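Local structure of ATPase BagA (Mycobacterium tuberculosis H37Rv, 6BS3) at residues G28-T32 and L215-E219; V209-E213 and V239-I243; R312-P316 and S333-V339. The protein hydrolyses ATP as one subunit of the heterodimeric BagAB complex, an ArsA-family ATPase whose activity is required for resistance to nitric oxide and elevated glycerol. One frame throughout, in Å; residues are numbered along the deposited sequence.

Contact 1 of 3, residues G28-T32 and L215-E219; sequences GKGGT and LPVQE. With ADP (adenosine-5'-diphosphate), chain C.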
# COMPACT_ATOMS: atom_id res chain seq x y z
N GLY A 28 -3.63 -0.47 9.81
CA GLY A 28 -3.89 0.64 8.90
C GLY A 28 -3.63 0.21 7.47
O GLY A 28 -2.98 -0.81 7.23
N LYS A 29 -4.13 0.96 6.49
CA LYS A 29 -3.93 0.64 5.08
C LYS A 29 -2.41 0.74 4.73
O LYS A 29 -1.69 1.45 5.42
CB LYS A 29 -4.78 1.59 4.22
CG LYS A 29 -4.73 1.31 2.73
CD LYS A 29 -5.89 1.96 1.96
CE LYS A 29 -5.59 2.04 0.49
NZ LYS A 29 -5.43 0.70 -0.11
N GLY A 30 -1.96 0.01 3.71
CA GLY A 30 -0.57 0.09 3.27
C GLY A 30 -0.19 1.53 2.94
O GLY A 30 -1.01 2.28 2.38
N GLY A 31 1.02 1.94 3.34
CA GLY A 31 1.55 3.28 3.12
C GLY A 31 1.03 4.37 4.04
O GLY A 31 1.34 5.54 3.82
N THR A 32 0.23 4.04 5.08
CA THR A 32 -0.30 5.07 6.00
C THR A 32 0.66 5.40 7.14
O THR A 32 0.56 6.48 7.72
CB THR A 32 -1.69 4.73 6.50
OG1 THR A 32 -1.67 3.47 7.17
CG2 THR A 32 -2.75 4.74 5.38
N LEU A 215 -9.65 6.28 0.74
CA LEU A 215 -9.43 4.85 0.92
C LEU A 215 -8.88 4.49 2.31
O LEU A 215 -9.47 3.60 2.92
CB LEU A 215 -8.58 4.25 -0.22
CG LEU A 215 -9.18 4.28 -1.63
CD1 LEU A 215 -8.21 3.69 -2.63
CD2 LEU A 215 -10.52 3.53 -1.71
N PRO A 216 -7.82 5.15 2.86
CA PRO A 216 -7.36 4.80 4.22
C PRO A 216 -8.44 4.98 5.29
O PRO A 216 -8.54 4.16 6.20
CB PRO A 216 -6.17 5.74 4.44
CG PRO A 216 -5.69 6.08 3.08
CD PRO A 216 -6.94 6.20 2.28
N VAL A 217 -9.29 6.01 5.16
CA VAL A 217 -10.41 6.28 6.07
C VAL A 217 -11.52 5.21 5.93
O VAL A 217 -11.99 4.68 6.94
CB VAL A 217 -10.92 7.74 5.93
CG1 VAL A 217 -12.33 7.90 6.49
CG2 VAL A 217 -9.96 8.70 6.63
N GLN A 218 -11.87 4.84 4.69
CA GLN A 218 -12.87 3.81 4.41
C GLN A 218 -12.47 2.46 5.03
O GLN A 218 -13.31 1.77 5.61
CB GLN A 218 -13.04 3.66 2.90
CG GLN A 218 -14.23 2.79 2.46
CD GLN A 218 -14.34 2.69 0.95
OE1 GLN A 218 -14.26 3.69 0.22
NE2 GLN A 218 -14.53 1.48 0.46
N GLU A 219 -11.19 2.07 4.88
CA GLU A 219 -10.64 0.82 5.38
C GLU A 219 -10.59 0.79 6.89
O GLU A 219 -10.84 -0.26 7.47
CB GLU A 219 -9.27 0.54 4.78
CG GLU A 219 -9.33 0.20 3.31
CD GLU A 219 -8.18 -0.66 2.82
OE1 GLU A 219 -7.35 -1.10 3.65
OE2 GLU A 219 -8.11 -0.90 1.59
PB ADP C . 3.14 1.32 6.35
O1B ADP C . 3.99 0.40 7.25
O2B ADP C . 3.21 0.82 4.89
O3B ADP C . 1.72 1.50 6.82
PA ADP C . 5.33 3.31 6.57
O1A ADP C . 6.36 2.43 5.83
O2A ADP C . 5.63 3.40 8.02
O3A ADP C . 3.87 2.73 6.33
O5' ADP C . 5.12 4.71 5.85
C5' ADP C . 4.91 4.93 4.44
C4' ADP C . 5.85 6.03 4.00
O4' ADP C . 5.47 7.27 4.65
C3' ADP C . 7.33 5.83 4.32
O3' ADP C . 8.12 6.35 3.26
C2' ADP C . 7.51 6.63 5.62
O2' ADP C . 8.85 7.05 5.86
C1' ADP C . 6.55 7.79 5.39
N9 ADP C . 6.02 8.41 6.61
C8 ADP C . 5.34 7.80 7.63
N7 ADP C . 4.91 8.62 8.55
C5 ADP C . 5.35 9.87 8.12
C6 ADP C . 5.19 11.17 8.64
N6 ADP C . 4.57 11.44 9.79
N1 ADP C . 5.71 12.20 7.93
C2 ADP C . 6.35 11.94 6.79
N3 ADP C . 6.58 10.76 6.21
C4 ADP C . 6.04 9.75 6.92
O HOH W 1 -5.92 3.11 7.02

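Contact 2 of 3, residues V209-E213 and V239-I243; sequences VTLLE and VNRNI. With ADP (adenosine-5'-diphosphate), chain C.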
# COMPACT_ATOMS: atom_id res chain seq x y z
N VAL A 209 -3.99 3.24 12.09
CA VAL A 209 -3.35 4.36 11.42
C VAL A 209 -4.14 4.67 10.14
O VAL A 209 -4.51 3.76 9.41
CB VAL A 209 -1.85 4.06 11.12
CG1 VAL A 209 -1.19 5.20 10.35
CG2 VAL A 209 -1.10 3.79 12.42
N THR A 210 -4.38 5.95 9.90
CA THR A 210 -5.06 6.44 8.71
C THR A 210 -4.42 7.73 8.21
O THR A 210 -3.75 8.42 8.98
CB THR A 210 -6.59 6.56 8.94
OG1 THR A 210 -7.23 6.72 7.68
CG2 THR A 210 -6.98 7.73 9.88
N LEU A 211 -4.65 8.05 6.93
CA LEU A 211 -4.30 9.32 6.30
C LEU A 211 -5.64 10.00 6.01
O LEU A 211 -6.68 9.32 5.93
CB LEU A 211 -3.49 9.13 5.00
CG LEU A 211 -2.09 8.47 5.14
CD1 LEU A 211 -1.52 8.13 3.79
CD2 LEU A 211 -1.10 9.35 5.91
N LEU A 212 -5.65 11.34 5.90
CA LEU A 212 -6.89 12.05 5.57
C LEU A 212 -7.12 11.98 4.06
O LEU A 212 -7.10 12.98 3.35
CB LEU A 212 -6.94 13.50 6.14
CG LEU A 212 -7.05 13.61 7.68
CD1 LEU A 212 -7.36 15.04 8.12
CD2 LEU A 212 -8.11 12.64 8.26
N GLU A 213 -7.31 10.74 3.59
CA GLU A 213 -7.56 10.33 2.21
C GLU A 213 -8.68 9.32 2.24
O GLU A 213 -8.82 8.60 3.23
CB GLU A 213 -6.29 9.71 1.60
CG GLU A 213 -5.18 10.73 1.41
CD GLU A 213 -3.80 10.20 1.07
OE1 GLU A 213 -3.69 9.03 0.62
OE2 GLU A 213 -2.82 10.96 1.26
N VAL A 239 -4.35 9.58 13.19
CA VAL A 239 -4.36 10.34 11.94
C VAL A 239 -2.95 10.85 11.70
O VAL A 239 -2.51 11.78 12.36
CB VAL A 239 -5.44 11.46 11.84
CG1 VAL A 239 -5.35 12.20 10.51
CG2 VAL A 239 -6.85 10.89 12.03
N ASN A 240 -2.24 10.20 10.76
CA ASN A 240 -0.88 10.54 10.39
C ASN A 240 -0.82 11.64 9.31
O ASN A 240 -1.81 11.91 8.62
CB ASN A 240 -0.17 9.27 9.88
CG ASN A 240 1.34 9.32 9.89
OD1 ASN A 240 1.96 10.12 10.62
ND2 ASN A 240 1.97 8.48 9.08
N ARG A 241 0.37 12.26 9.19
CA ARG A 241 0.76 13.29 8.20
C ARG A 241 -0.23 14.43 8.06
O ARG A 241 -0.68 14.75 6.96
CB ARG A 241 1.10 12.69 6.82
CG ARG A 241 2.08 11.55 6.87
CD ARG A 241 2.83 11.35 5.58
NE ARG A 241 1.93 11.16 4.44
CZ ARG A 241 2.34 11.01 3.19
NH1 ARG A 241 3.64 11.00 2.90
NH2 ARG A 241 1.46 10.86 2.21
N ASN A 242 -0.54 15.08 9.20
CA ASN A 242 -1.40 16.24 9.22
C ASN A 242 -0.63 17.42 8.66
O ASN A 242 0.60 17.40 8.67
CB ASN A 242 -1.88 16.52 10.63
CG ASN A 242 -2.99 15.60 11.04
OD1 ASN A 242 -4.16 15.77 10.62
ND2 ASN A 242 -2.64 14.60 11.84
N ILE A 243 -1.36 18.40 8.11
CA ILE A 243 -0.76 19.61 7.53
C ILE A 243 -1.42 20.86 8.13
O ILE A 243 -2.57 20.76 8.57
CB ILE A 243 -0.72 19.60 5.97
CG1 ILE A 243 -2.14 19.47 5.37
CG2 ILE A 243 0.25 18.53 5.45
CD1 ILE A 243 -2.26 19.75 3.92
PB ADP C . 3.14 1.32 6.35
O1B ADP C . 3.99 0.40 7.25
O2B ADP C . 3.21 0.82 4.89
O3B ADP C . 1.72 1.50 6.82
PA ADP C . 5.33 3.31 6.57
O1A ADP C . 6.36 2.43 5.83
O2A ADP C . 5.63 3.40 8.02
O3A ADP C . 3.87 2.73 6.33
O5' ADP C . 5.12 4.71 5.85
C5' ADP C . 4.91 4.93 4.44
C4' ADP C . 5.85 6.03 4.00
O4' ADP C . 5.47 7.27 4.65
C3' ADP C . 7.33 5.83 4.32
O3' ADP C . 8.12 6.35 3.26
C2' ADP C . 7.51 6.63 5.62
O2' ADP C . 8.85 7.05 5.86
C1' ADP C . 6.55 7.79 5.39
N9 ADP C . 6.02 8.41 6.61
C8 ADP C . 5.34 7.80 7.63
N7 ADP C . 4.91 8.62 8.55
C5 ADP C . 5.35 9.87 8.12
C6 ADP C . 5.19 11.17 8.64
N6 ADP C . 4.57 11.44 9.79
N1 ADP C . 5.71 12.20 7.93
C2 ADP C . 6.35 11.94 6.79
N3 ADP C . 6.58 10.76 6.21
C4 ADP C . 6.04 9.75 6.92
O HOH W 2 -3.26 12.74 6.35

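Contact 3 of 3, residues R312-P316 and S333-V339; sequences RLELP and SLAQQGV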
# COMPACT_ATOMS: atom_id res chain seq x y z
N ARG A 312 -8.90 9.60 19.23
CA ARG A 312 -8.16 10.00 18.06
C ARG A 312 -6.89 10.76 18.41
O ARG A 312 -6.92 11.71 19.19
CB ARG A 312 -9.07 10.83 17.14
CG ARG A 312 -9.72 9.98 16.06
CD ARG A 312 -10.99 10.59 15.52
NE ARG A 312 -10.71 11.70 14.61
CZ ARG A 312 -11.65 12.45 14.05
NH1 ARG A 312 -12.93 12.20 14.29
NH2 ARG A 312 -11.32 13.43 13.24
N LEU A 313 -5.79 10.33 17.80
CA LEU A 313 -4.46 10.91 17.92
C LEU A 313 -4.09 11.49 16.55
O LEU A 313 -4.59 11.02 15.53
CB LEU A 313 -3.41 9.82 18.36
CG LEU A 313 -3.57 9.22 19.78
CD1 LEU A 313 -2.80 7.93 19.94
CD2 LEU A 313 -3.14 10.21 20.86
N GLU A 314 -3.23 12.53 16.54
CA GLU A 314 -2.78 13.23 15.34
C GLU A 314 -1.28 13.41 15.37
O GLU A 314 -0.74 13.92 16.35
CB GLU A 314 -3.41 14.64 15.21
CG GLU A 314 -4.93 14.71 15.16
CD GLU A 314 -5.63 14.45 16.48
OE1 GLU A 314 -5.05 14.78 17.54
OE2 GLU A 314 -6.75 13.90 16.44
N LEU A 315 -0.62 13.06 14.26
CA LEU A 315 0.80 13.23 14.08
C LEU A 315 1.06 14.19 12.92
O LEU A 315 0.27 14.23 11.97
CB LEU A 315 1.50 11.87 13.85
CG LEU A 315 1.44 10.89 15.03
CD1 LEU A 315 1.98 9.55 14.63
CD2 LEU A 315 2.22 11.42 16.23
N PRO A 316 2.15 15.00 12.99
CA PRO A 316 2.44 15.91 11.88
C PRO A 316 3.17 15.18 10.73
O PRO A 316 3.44 13.97 10.81
CB PRO A 316 3.36 16.95 12.54
CG PRO A 316 4.16 16.13 13.54
CD PRO A 316 3.18 15.09 14.06
N SER A 333 5.62 13.78 19.91
CA SER A 333 4.26 14.20 19.54
C SER A 333 3.20 13.31 20.21
O SER A 333 2.24 13.83 20.77
CB SER A 333 4.09 14.23 18.03
OG SER A 333 2.72 14.43 17.70
N LEU A 334 3.40 11.97 20.21
CA LEU A 334 2.53 11.01 20.91
C LEU A 334 2.50 11.26 22.41
O LEU A 334 1.42 11.27 22.99
CB LEU A 334 2.96 9.57 20.64
CG LEU A 334 2.67 9.04 19.23
CD1 LEU A 334 3.29 7.67 19.05
CD2 LEU A 334 1.14 9.02 18.91
N ALA A 335 3.69 11.49 23.05
CA ALA A 335 3.81 11.75 24.50
C ALA A 335 3.00 13.00 24.93
O ALA A 335 2.29 12.95 25.93
CB ALA A 335 5.28 11.90 24.90
N GLN A 336 3.06 14.09 24.14
CA GLN A 336 2.35 15.36 24.39
C GLN A 336 0.82 15.23 24.34
O GLN A 336 0.09 16.07 24.89
CB GLN A 336 2.84 16.42 23.40
CG GLN A 336 4.32 16.79 23.61
CD GLN A 336 4.87 17.76 22.59
OE1 GLN A 336 4.24 18.09 21.58
NE2 GLN A 336 6.07 18.25 22.84
N GLN A 337 0.34 14.18 23.67
CA GLN A 337 -1.07 13.86 23.51
C GLN A 337 -1.57 12.91 24.60
O GLN A 337 -2.74 12.55 24.61
CB GLN A 337 -1.32 13.28 22.09
CG GLN A 337 -1.22 14.33 20.99
CD GLN A 337 -1.30 13.71 19.63
OE1 GLN A 337 -2.38 13.49 19.11
NE2 GLN A 337 -0.17 13.41 19.02
N GLY A 338 -0.68 12.56 25.54
CA GLY A 338 -0.99 11.69 26.67
C GLY A 338 -0.66 10.23 26.50
O GLY A 338 -1.02 9.42 27.36
N VAL A 339 0.05 9.84 25.42
CA VAL A 339 0.41 8.44 25.24
C VAL A 339 1.48 8.09 26.29
O VAL A 339 2.51 8.78 26.37
CB VAL A 339 0.83 8.09 23.79
CG1 VAL A 339 1.20 6.62 23.68
CG2 VAL A 339 -0.28 8.45 22.80

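Contact 1 of 3, residues G28-T32 and L215-E219
K29 and E219 meet through a long salt bridge, with NZ of K29 3.6 Å from OE2 of E219. The contact is not ionic alone: the two side chains cross at about a right angle, and the E219 carboxylate also lies against the lysine methylenes, CD of E219 standing 3.6 Å from CD of K29. The lysine chain leaves with CG anti to the backbone N (chi1 -176°) and runs extended until the last torsion bends NZ over to the acid.

Apolar contact flanks this pair. CE of K29 packs on CB of L215 at 3.8 Å, and the methyl CG2 of T32 rests on CB of P216 at 3.7 Å, so the first turns of helix 214-229 receive the loop through L215, P216 and E219. T32 also touches V209 on strand 204-210, beside the helix.

Polar linkage between the backbones runs through a water, which accepts from N of K29 at 2.8 Å and donates to O of P216. Within the loop, K29-T32 form a type II turn. The T32 hydroxyl reinforces it by donating to O of K29 at 2.7 Å, in the carbonyl plane on a lone pair, while N of T32 also binds that oxygen.

The loop follows strand 23-28 and precedes helix 34-46, the setting of the Walker A P-loop; G31, G33 and K34 bind nucleotide here. N of G31 donates to O2B of ADP at 2.9 Å with an N-H...O angle of 152°. K29 and T32 thus face the helix while the G31 amide of the same turn points to the beta-phosphate, an arrangement consistent with the helix helping to set the position of the loop.

Contact 2 of 3, residues V209-E213 and V239-I243
N240 and T210 are joined by the one direct backbone hydrogen bond between these segments: N of N240 donates to O of T210 at 2.9 Å, with an N-H...O angle of 161° and the donor nearly along the C=O axis. CA of V239 adds a C-H...O contact to the same oxygen. T210 and V239 form a parallel bridge, their side chains lying side by side with CG2 of T210 3.8 Å from CG2 of V239.

Beyond the bridge the two chains diverge, and a water takes over, accepting from N of L212 at 2.8 Å and donating to O of N240. L212, centre of an inverse gamma turn, crosses V239 at about a right angle and sets CD2 3.6 Å from CG1 of V239. L211 instead puts CD2 3.8 Å from NE of R241, oblique to the guanidinium.

The nucleotide base lies against the second segment. OD1 of N240 accepts a weak hydrogen bond from N6 of ADP at 3.0 Å, the N-H...O angle being 129°; ND2 of N240 is 3.0 Å from N7 of ADP, well out of the adenine plane. CG of N240 is anti to its own N (chi1 -160°), carrying the amide to the base; ND2 donates to O of T32 in the phosphate-binding loop. The R241 methylenes lie over the face of the adenine, CG of R241 3.6 Å from C6 of ADP.

Further out, the strands belong to a beta-alpha-beta unit whose crossover helix is 214-229, while ND2 of N242 bonds to O of L315 on the next strand. The amide that meets the adenine is thus itself tied to the phosphate loop; its bond to the base is weak, so its part in base recognition is probably modest.

Contact 3 of 3, residues R312-P316 and S333-V339
Strand 312-316, the outermost at its end of the sheet within this chain, meets the C-terminal end of helix 324-336 here, and the Q337 amide bridges the two. OE1 of Q337 accepts from N of E314 at 2.9 Å, in the carbonyl plane on a lone pair, with a nearly straight N-H...O angle of 174°. NE2 returns a weak bond to O of E314, bent to 126°.

That same NE2 donates to O of S333 at 3.0 Å. S333 O lies close to the amide plane of Q337, although the donor stands well above the plane of the S333 carbonyl. Thus one side-chain amide engages both backbone polar groups of E314 and a carbonyl of the helix, which fixes its rotation. Q337 reaches the strand with CG anti to its carbonyl carbon (chi1 -72°) and an extended chain.

The helix closes in a Schellman motif: G338 leaves helical angles with positive phi, and N of V339 bonds back to O of L334 and N of G338 to O of A335. The turn brings V339 round to the strand, where its CG2 lies 3.8 Å from CD1 of L313.

Leucines fill the buried side. CD2 of L315 packs on CD2 of L334 at 3.8 Å, while CD2 of L313 lies against CB of Q337 at 3.8 Å. Helix 34-46 borders this layer, touching L315, L334 and V339. Nearer the nucleotide, CD2 of L315 is 3.4 Å from OG of S333, whose OG also lies near CD of P316; O of P316 accepts a hydrogen bond from the adenine amino group of ADP.

The three contacts follow the nucleotide from phosphate to base and then into the edge of the sheet. Contacts 1 and 2, with centres 9 Å apart, both touch ADP and join directly through the T32-N240 bond, O of T32 lying 2.8 Å from ND2 of N240; O of P216 is also 3.2 Å from OG1 of T210. Contact 3 continues the sheet, its centre 13 Å from that of contact 2, with N of V239 2.8 Å from O of L313 on the neighbouring strand. It does not touch contact 1, the nearest atoms being about 8 Å apart. Contacts 2 and 3 converge on the adenine amino group, weakly on the N240 side.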